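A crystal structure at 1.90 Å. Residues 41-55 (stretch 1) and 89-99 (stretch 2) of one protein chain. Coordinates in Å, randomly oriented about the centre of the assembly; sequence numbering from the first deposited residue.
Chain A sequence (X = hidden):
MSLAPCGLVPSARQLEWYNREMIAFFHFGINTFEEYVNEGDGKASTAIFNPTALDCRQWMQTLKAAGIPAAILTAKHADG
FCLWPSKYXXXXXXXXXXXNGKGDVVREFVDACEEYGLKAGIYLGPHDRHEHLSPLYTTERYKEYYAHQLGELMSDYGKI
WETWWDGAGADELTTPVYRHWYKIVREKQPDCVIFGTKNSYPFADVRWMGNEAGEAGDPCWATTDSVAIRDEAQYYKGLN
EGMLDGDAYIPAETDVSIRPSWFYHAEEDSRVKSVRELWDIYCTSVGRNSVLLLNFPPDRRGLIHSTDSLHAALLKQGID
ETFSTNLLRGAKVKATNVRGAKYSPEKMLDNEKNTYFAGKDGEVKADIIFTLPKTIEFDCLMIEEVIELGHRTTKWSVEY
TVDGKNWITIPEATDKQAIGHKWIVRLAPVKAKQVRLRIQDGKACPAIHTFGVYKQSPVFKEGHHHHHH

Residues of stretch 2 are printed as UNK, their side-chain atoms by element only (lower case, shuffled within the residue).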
ATOM      1  N   ASP A  41     -27.544   1.989   2.602  1.00 39.76           N
ATOM      2  CA  ASP A  41     -28.520   0.970   2.155  1.00 40.44           C
ATOM      3  C   ASP A  41     -29.010   1.117   0.718  1.00 39.97           C
ATOM      4  O   ASP A  41     -29.726   0.274   0.191  1.00 39.75           O
ATOM      5  CB  ASP A  41     -29.671   0.802   3.151  1.00 41.20           C
ATOM      6  CG  ASP A  41     -30.539   2.034   3.323  1.00 43.13           C
ATOM      7  OD1 ASP A  41     -30.346   3.076   2.653  1.00 40.43           O
ATOM      8  OD2 ASP A  41     -31.436   1.971   4.201  1.00 44.17           O
ATOM      9  N   GLY A  42     -28.583   2.178   0.058  1.00 39.41           N
ATOM     10  CA  GLY A  42     -29.059   2.431  -1.298  1.00 38.61           C
ATOM     11  C   GLY A  42     -30.408   3.169  -1.332  1.00 37.82           C
ATOM     12  O   GLY A  42     -30.990   3.418  -2.414  1.00 37.85           O
ATOM     13  N   LYS A  43     -30.922   3.476  -0.149  1.00 38.46           N
ATOM     14  CA  LYS A  43     -32.223   4.128  -0.024  1.00 38.21           C
ATOM     15  C   LYS A  43     -32.185   5.597   0.279  1.00 38.58           C
ATOM     16  O   LYS A  43     -33.209   6.291   0.316  1.00 39.34           O
ATOM     17  CB  LYS A  43     -33.084   3.424   1.040  1.00 39.27           C
ATOM     18  CG  LYS A  43     -33.540   2.002   0.630  1.00 40.70           C
ATOM     19  CD  LYS A  43     -34.156   1.256   1.805  1.00 45.91           C
ATOM     20  CE  LYS A  43     -34.588  -0.131   1.429  1.00 49.74           C
ATOM     21  NZ  LYS A  43     -35.371  -0.792   2.539  1.00 52.60           N
ATOM     22  N   ALA A  44     -31.013   6.117   0.540  1.00 38.40           N
ATOM     23  CA  ALA A  44     -30.908   7.529   0.791  1.00 37.98           C
ATOM     24  C   ALA A  44     -31.289   8.290  -0.474  1.00 37.02           C
ATOM     25  O   ALA A  44     -30.908   7.908  -1.589  1.00 38.06           O
ATOM     26  CB  ALA A  44     -29.494   7.940   1.239  1.00 36.90           C
ATOM     27  N   SER A  45     -31.976   9.407  -0.251  1.00 37.58           N
ATOM     28  CA  SER A  45     -32.313  10.350  -1.342  1.00 38.01           C
ATOM     29  C   SER A  45     -31.066  11.021  -1.898  1.00 39.43           C
ATOM     30  O   SER A  45     -30.269  11.633  -1.174  1.00 37.41           O
ATOM     31  CB  SER A  45     -33.349  11.420  -0.888  1.00 38.87           C
ATOM     32  OG  SER A  45     -33.649  12.362  -1.941  1.00 39.46           O
ATOM     33  N   THR A  46     -30.932  10.958  -3.203  1.00 38.44           N
ATOM     34  CA  THR A  46     -29.798  11.650  -3.827  1.00 39.55           C
ATOM     35  C   THR A  46     -29.714  13.112  -3.496  1.00 39.57           C
ATOM     36  O   THR A  46     -28.596  13.687  -3.501  1.00 39.99           O
ATOM     37  CB  THR A  46     -29.809  11.559  -5.366  1.00 39.91           C
ATOM     38  OG1 THR A  46     -31.028  12.116  -5.863  1.00 39.53           O
ATOM     39  CG2 THR A  46     -29.671  10.102  -5.821  1.00 36.00           C
ATOM     40  N   ALA A  47     -30.887  13.709  -3.223  1.00 38.66           N
ATOM     41  CA  ALA A  47     -30.970  15.137  -2.895  1.00 38.33           C
ATOM     42  C   ALA A  47     -30.013  15.554  -1.759  1.00 39.10           C
ATOM     43  O   ALA A  47     -29.525  16.691  -1.711  1.00 39.97           O
ATOM     44  CB  ALA A  47     -32.405  15.539  -2.464  1.00 37.45           C
ATOM     45  N   ILE A  48     -29.809  14.647  -0.797  1.00 38.57           N
ATOM     46  CA  ILE A  48     -29.014  14.986   0.400  1.00 38.01           C
ATOM     47  C   ILE A  48     -27.540  15.223   0.123  1.00 37.98           C
ATOM     48  O   ILE A  48     -26.836  15.767   0.965  1.00 38.84           O
ATOM     49  CB  ILE A  48     -29.140  13.941   1.572  1.00 37.56           C
ATOM     50  CG1 ILE A  48     -28.364  12.638   1.267  1.00 36.01           C
ATOM     51  CG2 ILE A  48     -30.596  13.581   1.861  1.00 37.12           C
ATOM     52  CD1 ILE A  48     -28.311  11.650   2.540  1.00 37.89           C
ATOM     53  N   PHE A  49     -27.068  14.830  -1.050  1.00 39.01           N
ATOM     54  CA  PHE A  49     -25.656  14.992  -1.362  1.00 38.87           C
ATOM     55  C   PHE A  49     -25.431  16.425  -1.777  1.00 39.20           C
ATOM     56  O   PHE A  49     -25.851  16.895  -2.811  1.00 40.22           O
ATOM     57  CB  PHE A  49     -25.165  14.012  -2.450  1.00 38.46           C
ATOM     58  CG  PHE A  49     -23.695  14.143  -2.764  1.00 39.79           C
ATOM     59  CD1 PHE A  49     -22.754  13.455  -2.014  1.00 39.40           C
ATOM     60  CD2 PHE A  49     -23.238  14.981  -3.765  1.00 40.25           C
ATOM     61  CE1 PHE A  49     -21.395  13.531  -2.267  1.00 40.45           C
ATOM     62  CE2 PHE A  49     -21.852  15.087  -4.023  1.00 37.33           C
ATOM     63  CZ  PHE A  49     -20.934  14.338  -3.283  1.00 40.53           C
ATOM     64  N   ASN A  50     -24.690  17.110  -0.930  1.00 39.63           N
ATOM     65  CA  ASN A  50     -24.563  18.515  -1.041  1.00 38.78           C
ATOM     66  C   ASN A  50     -23.365  19.135  -0.320  1.00 39.72           C
ATOM     67  O   ASN A  50     -23.556  19.941   0.588  1.00 40.73           O
ATOM     68  CB  ASN A  50     -25.848  19.153  -0.473  1.00 39.64           C
ATOM     69  CG  ASN A  50     -26.025  20.547  -0.925  1.00 40.39           C
ATOM     70  OD1 ASN A  50     -25.502  20.948  -1.965  1.00 46.61           O
ATOM     71  ND2 ASN A  50     -26.764  21.318  -0.155  1.00 45.88           N
ATOM     72  N   PRO A  51     -22.143  18.825  -0.766  1.00 40.63           N
ATOM     73  CA  PRO A  51     -20.965  19.464  -0.150  1.00 41.12           C
ATOM     74  C   PRO A  51     -20.925  20.939  -0.414  1.00 41.87           C
ATOM     75  O   PRO A  51     -21.335  21.371  -1.460  1.00 42.81           O
ATOM     76  CB  PRO A  51     -19.800  18.774  -0.812  1.00 40.51           C
ATOM     77  CG  PRO A  51     -20.370  18.201  -2.110  1.00 41.48           C
ATOM     78  CD  PRO A  51     -21.772  17.832  -1.791  1.00 40.28           C
ATOM     79  N   THR A  52     -20.452  21.691   0.561  1.00 42.33           N
ATOM     80  CA  THR A  52     -20.658  23.148   0.541  1.00 43.49           C
ATOM     81  C   THR A  52     -19.433  23.946   0.208  1.00 43.02           C
ATOM     82  O   THR A  52     -19.533  25.110  -0.156  1.00 43.60           O
ATOM     83  CB  THR A  52     -21.304  23.632   1.806  1.00 43.71           C
ATOM     84  OG1 THR A  52     -20.566  23.201   2.975  1.00 45.48           O
ATOM     85  CG2 THR A  52     -22.799  23.093   1.836  1.00 45.70           C
ATOM     86  N   ALA A  53     -18.292  23.293   0.228  1.00 40.91           N
ATOM     87  CA  ALA A  53     -17.051  23.978  -0.072  1.00 40.40           C
ATOM     88  C   ALA A  53     -16.008  23.027  -0.634  1.00 38.89           C
ATOM     89  O   ALA A  53     -14.847  23.092  -0.269  1.00 38.45           O
ATOM     90  CB  ALA A  53     -16.490  24.681   1.195  1.00 39.94           C
ATOM     91  N   LEU A  54     -16.478  22.165  -1.521  1.00 39.11           N
ATOM     92  CA  LEU A  54     -15.671  21.045  -2.045  1.00 40.64           C
ATOM     93  C   LEU A  54     -14.478  21.565  -2.829  1.00 40.76           C
ATOM     94  O   LEU A  54     -14.574  22.472  -3.675  1.00 41.26           O
ATOM     95  CB  LEU A  54     -16.509  20.114  -2.931  1.00 39.82           C
ATOM     96  CG  LEU A  54     -15.729  19.041  -3.696  1.00 43.17           C
ATOM     97  CD1 LEU A  54     -15.506  17.829  -2.725  1.00 45.72           C
ATOM     98  CD2 LEU A  54     -16.388  18.548  -4.990  1.00 45.54           C
ATOM     99  N   ASP A  55     -13.331  21.002  -2.501  1.00 40.48           N
ATOM    100  CA  ASP A  55     -12.071  21.385  -3.162  1.00 41.42           C
ATOM    101  C   ASP A  55     -11.069  20.263  -3.128  1.00 39.78           C
ATOM    102  O   ASP A  55     -10.367  20.037  -2.141  1.00 40.81           O
ATOM    103  CB  ASP A  55     -11.435  22.606  -2.497  1.00 41.47           C
ATOM    104  CG  ASP A  55     -10.291  23.172  -3.293  1.00 44.05           C
ATOM    105  OD1 ASP A  55      -9.886  22.590  -4.309  1.00 44.67           O
ATOM    106  OD2 ASP A  55      -9.790  24.231  -2.896  1.00 47.80           O
ATOM    107  N   UNK A  89     -27.316   5.321 -14.836  1.00 37.90           N
ATOM    108  CA  UNK A  89     -28.130   5.426 -13.592  1.00 38.02           C
ATOM    109  C   UNK A  89     -28.533   6.856 -13.319  1.00 38.17           C
ATOM    110  O   UNK A  89     -27.932   7.819 -13.841  1.00 37.61           O
ATOM    111  c   UNK A  89     -26.110   5.794 -12.005  1.00 37.61           C
ATOM    112  c   UNK A  89     -27.331   4.909 -12.313  1.00 38.19           C
ATOM    113  o   UNK A  89     -28.188   4.815 -11.160  1.00 35.96           O
ATOM    114  N   UNK A  90     -29.543   6.978 -12.472  1.00 38.02           N
ATOM    115  CA  UNK A  90     -29.925   8.259 -11.877  1.00 38.89           C
ATOM    116  C   UNK A  90     -29.474   8.409 -10.417  1.00 38.77           C
ATOM    117  O   UNK A  90     -29.619   9.488  -9.829  1.00 39.47           O
ATOM    118  o   UNK A  90     -32.592   8.208 -14.034  1.00 42.25           O
ATOM    119  c   UNK A  90     -31.429   8.474 -11.975  1.00 38.73           C
ATOM    120  o   UNK A  90     -31.420  10.054 -13.758  1.00 43.67           O
ATOM    121  c   UNK A  90     -31.860   8.952 -13.359  1.00 39.47           C
ATOM    122  N   UNK A  91     -29.004   7.308  -9.839  1.00 39.12           N
ATOM    123  CA  UNK A  91     -28.563   7.292  -8.421  1.00 38.57           C
ATOM    124  C   UNK A  91     -27.131   7.853  -8.352  1.00 38.30           C
ATOM    125  O   UNK A  91     -26.137   7.162  -8.133  1.00 36.50           O
ATOM    126  o   UNK A  91     -29.036   6.110  -2.171  1.00 39.56           O
ATOM    127  c   UNK A  91     -29.906   6.739  -4.337  1.00 36.39           C
ATOM    128  c   UNK A  91     -28.834   5.923  -6.308  1.00 37.48           C
ATOM    129  c   UNK A  91     -28.974   6.053  -3.548  1.00 38.93           C
ATOM    130  c   UNK A  91     -29.823   6.683  -5.696  1.00 37.58           C
ATOM    131  c   UNK A  91     -28.007   5.295  -4.130  1.00 37.66           C
ATOM    132  c   UNK A  91     -28.711   5.875  -7.808  1.00 38.16           C
ATOM    133  c   UNK A  91     -27.934   5.236  -5.490  1.00 37.58           C
ATOM    134  N   UNK A  92     -27.063   9.152  -8.592  1.00 38.50           N
ATOM    135  CA  UNK A  92     -25.812   9.894  -8.728  1.00 38.68           C
ATOM    136  C   UNK A  92     -25.918  11.363  -8.443  1.00 38.88           C
ATOM    137  O   UNK A  92     -26.988  11.916  -8.187  1.00 35.70           O
ATOM    138  o   UNK A  92     -25.890  10.625 -11.026  1.00 37.79           O
ATOM    139  c   UNK A  92     -25.241   9.748 -10.157  1.00 38.64           C
ATOM    140  N   UNK A  93     -24.758  11.991  -8.637  1.00 38.67           N
ATOM    141  CA  UNK A  93     -24.613  13.432  -8.530  1.00 39.44           C
ATOM    142  C   UNK A  93     -25.564  14.195  -9.463  1.00 40.30           C
ATOM    143  O   UNK A  93     -25.978  15.289  -9.172  1.00 40.64           O
ATOM    144  c   UNK A  93     -22.429  13.342 -10.002  1.00 35.89           C
ATOM    145  c   UNK A  93     -22.393  13.687  -7.433  1.00 41.07           C
ATOM    146  c   UNK A  93     -23.157  13.957  -8.723  1.00 39.32           C
ATOM    147  N   UNK A  94     -25.947  13.533 -10.539  1.00 40.54           N
ATOM    148  CA  UNK A  94     -26.901  14.081 -11.550  1.00 41.74           C
ATOM    149  C   UNK A  94     -28.170  14.575 -10.874  1.00 40.27           C
ATOM    150  O   UNK A  94     -28.846  15.490 -11.355  1.00 40.38           O
ATOM    151  c   UNK A  94     -28.405  11.354 -14.855  1.00 53.71           C
ATOM    152  c   UNK A  94     -27.834  12.742 -15.155  1.00 51.15           C
ATOM    153  c   UNK A  94     -27.114  13.514 -14.018  1.00 48.17           C
ATOM    154  n   UNK A  94     -28.222  10.325 -15.994  1.00 57.70           N
ATOM    155  c   UNK A  94     -27.317  13.017 -12.609  1.00 41.65           C
ATOM    156  N   UNK A  95     -28.465  13.956  -9.727  1.00 39.53           N
ATOM    157  CA  UNK A  95     -29.724  14.176  -8.986  1.00 39.59           C
ATOM    158  C   UNK A  95     -29.568  14.640  -7.548  1.00 38.49           C
ATOM    159  O   UNK A  95     -30.470  14.584  -6.749  1.00 38.45           O
ATOM    160  c   UNK A  95     -30.618  12.970  -9.099  1.00 38.11           C
ATOM    161  n   UNK A  95     -30.981  11.687 -11.133  1.00 36.93           N
ATOM    162  c   UNK A  95     -31.212  12.832 -10.498  1.00 40.54           C
ATOM    163  o   UNK A  95     -31.850  13.759 -11.017  1.00 40.28           O
ATOM    164  N   UNK A  96     -28.372  15.142  -7.300  1.00 39.29           N
ATOM    165  CA  UNK A  96     -27.964  15.789  -6.068  1.00 39.08           C
ATOM    166  C   UNK A  96     -28.415  17.245  -6.025  1.00 39.24           C
ATOM    167  O   UNK A  96     -28.711  17.872  -7.049  1.00 40.79           O
ATOM    168  c   UNK A  96     -26.427  15.699  -5.880  1.00 37.91           C
ATOM    169  N   UNK A  97     -28.451  17.768  -4.840  1.00 40.11           N
ATOM    170  CA  UNK A  97     -28.713  19.201  -4.641  1.00 41.34           C
ATOM    171  C   UNK A  97     -27.449  19.961  -5.037  1.00 41.28           C
ATOM    172  O   UNK A  97     -27.499  21.030  -5.603  1.00 42.34           O
ATOM    173  c   UNK A  97     -29.158  19.502  -3.199  1.00 42.11           C
ATOM    174  N   UNK A  98     -26.312  19.304  -4.872  1.00 40.32           N
ATOM    175  CA  UNK A  98     -24.987  19.883  -5.108  1.00 39.40           C
ATOM    176  C   UNK A  98     -24.930  20.403  -6.533  1.00 39.99           C
ATOM    177  O   UNK A  98     -25.219  19.691  -7.492  1.00 39.89           O
ATOM    178  n   UNK A  98     -20.589  20.534  -5.033  1.00 41.40           N
ATOM    179  c   UNK A  98     -19.189  19.297  -6.701  1.00 44.16           C
ATOM    180  c   UNK A  98     -21.507  18.782  -6.089  1.00 41.01           C
ATOM    181  c   UNK A  98     -21.858  20.383  -4.565  1.00 38.77           C
ATOM    182  c   UNK A  98     -20.338  19.566  -5.971  1.00 41.19           C
ATOM    183  c   UNK A  98     -22.475  19.335  -5.192  1.00 37.22           C
ATOM    184  c   UNK A  98     -20.392  17.467  -7.720  1.00 44.64           C
ATOM    185  c   UNK A  98     -23.879  18.825  -4.945  1.00 40.23           C
ATOM    186  c   UNK A  98     -19.234  18.268  -7.590  1.00 41.85           C
ATOM    187  c   UNK A  98     -21.510  17.708  -6.980  1.00 38.58           C
ATOM    188  N   UNK A  99     -24.593  21.661  -6.675  1.00 42.07           N
ATOM    189  CA  UNK A  99     -24.430  22.234  -8.026  1.00 41.95           C
ATOM    190  C   UNK A  99     -25.654  22.050  -8.939  1.00 42.30           C
ATOM    191  O   UNK A  99     -25.541  21.992 -10.166  1.00 41.45           O
ATOM    192  n   UNK A  99     -18.308  22.548  -9.085  1.00 52.16           N
ATOM    193  c   UNK A  99     -23.187  21.641  -8.666  1.00 41.31           C
ATOM    194  c   UNK A  99     -20.673  21.825  -8.749  1.00 43.86           C
ATOM    195  c   UNK A  99     -21.916  22.350  -8.160  1.00 42.02           C
ATOM    196  c   UNK A  99     -19.491  22.550  -8.167  1.00 48.54           C
TER
HETATM  197  O   HOH W   1     -28.016   5.137   0.379  1.00 36.73           O
HETATM  198  O   HOH W   2     -19.064  22.615  -2.857  1.00 49.06           O

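Position 89 has three side-chain atoms: one carbon carrying an oxygen and a second carbon. It touches nothing on stretch 1. This is Thr89.

Position 90 has two carbons, the second carrying two oxygens. That is a carboxylate, Asp90. Its backbone O lies 4.1 Å from Thr46 CG2.

Position 91 has one carbon, then a six-carbon ring bearing an oxygen. That oxygen lies 2.7 Å from Ala44 O, and a ring carbon lies 3.4 Å from Thr46 CG2. This is Tyr91. Its OH donates a hydrogen bond to Ala44 O, which lies near the ring plane. Water 1 donates to Tyr91 OH at 2.9 Å and accepts from Ala44 N at 3.2 Å. The ring carbon beside Thr46 is CD1.

Position 92 has one carbon and one oxygen. Its CB points away from stretch 1. This is Ser92. Ser92 OG accepts from the backbone N of position 94 at 2.9 Å, at the start of a short 3-10 turn.

Position 93 has three carbons, one carrying the other two. One branch carbon lies 3.7 Å from Phe49 CE2. This is Val93, and that carbon is CG1.

Position 94 has four carbons in a row ending in nitrogen. It makes no contact with stretch 1. This is Lys94.

Position 95 has two carbons, the second carrying one oxygen and one nitrogen. Its CB lies 3.4 Å from Thr46 OG1. With the nitrogen 2.9 Å from Asp90 O, as a donor, this is Asn95. Its backbone O accepts from Thr46 OG1 at 2.7 Å.

Position 96 has a single carbon. This CB lies 3.9 Å from Phe49 CD2, at the ring edge. This is Ala96. Ala96 CA makes a CA-H...O contact with Thr46 O at 3.4 Å.

Position 97 also has a single carbon. This CB points toward stretch 1 and lies 3.2 Å from Ala47 O. This is Ala97.

Position 98 has one carbon, then fused five- and six-membered rings holding eight carbons and one nitrogen. Pro51 CG sits over the face of the five-membered ring, 3.7 Å from its centroid. This is Trp98. Leu54 CD2 is 3.4 Å from Trp98 CZ2.

Position 99 has four carbons in a row ending in nitrogen. It has no contact with stretch 1. This is Lys99.

The contact has polar anchors and an apolar patch. The Tyr91 hydroxyl and the Thr46 hydroxyl each donate to a backbone carbonyl across the interface. Trp98 N donates to Phe49 O at 3.2 Å, tying the two backbones together. Phe49 packs against Val93, Ala96 and Trp98, while Pro51 and Leu54 extend the apolar contact along the indole. Water 2 donates to Pro51 O at 2.9 Å and accepts a weak bond from Trp98 NE1 at 3.4 Å.

Stretch 2 89-99: TDYSVKNAAWK
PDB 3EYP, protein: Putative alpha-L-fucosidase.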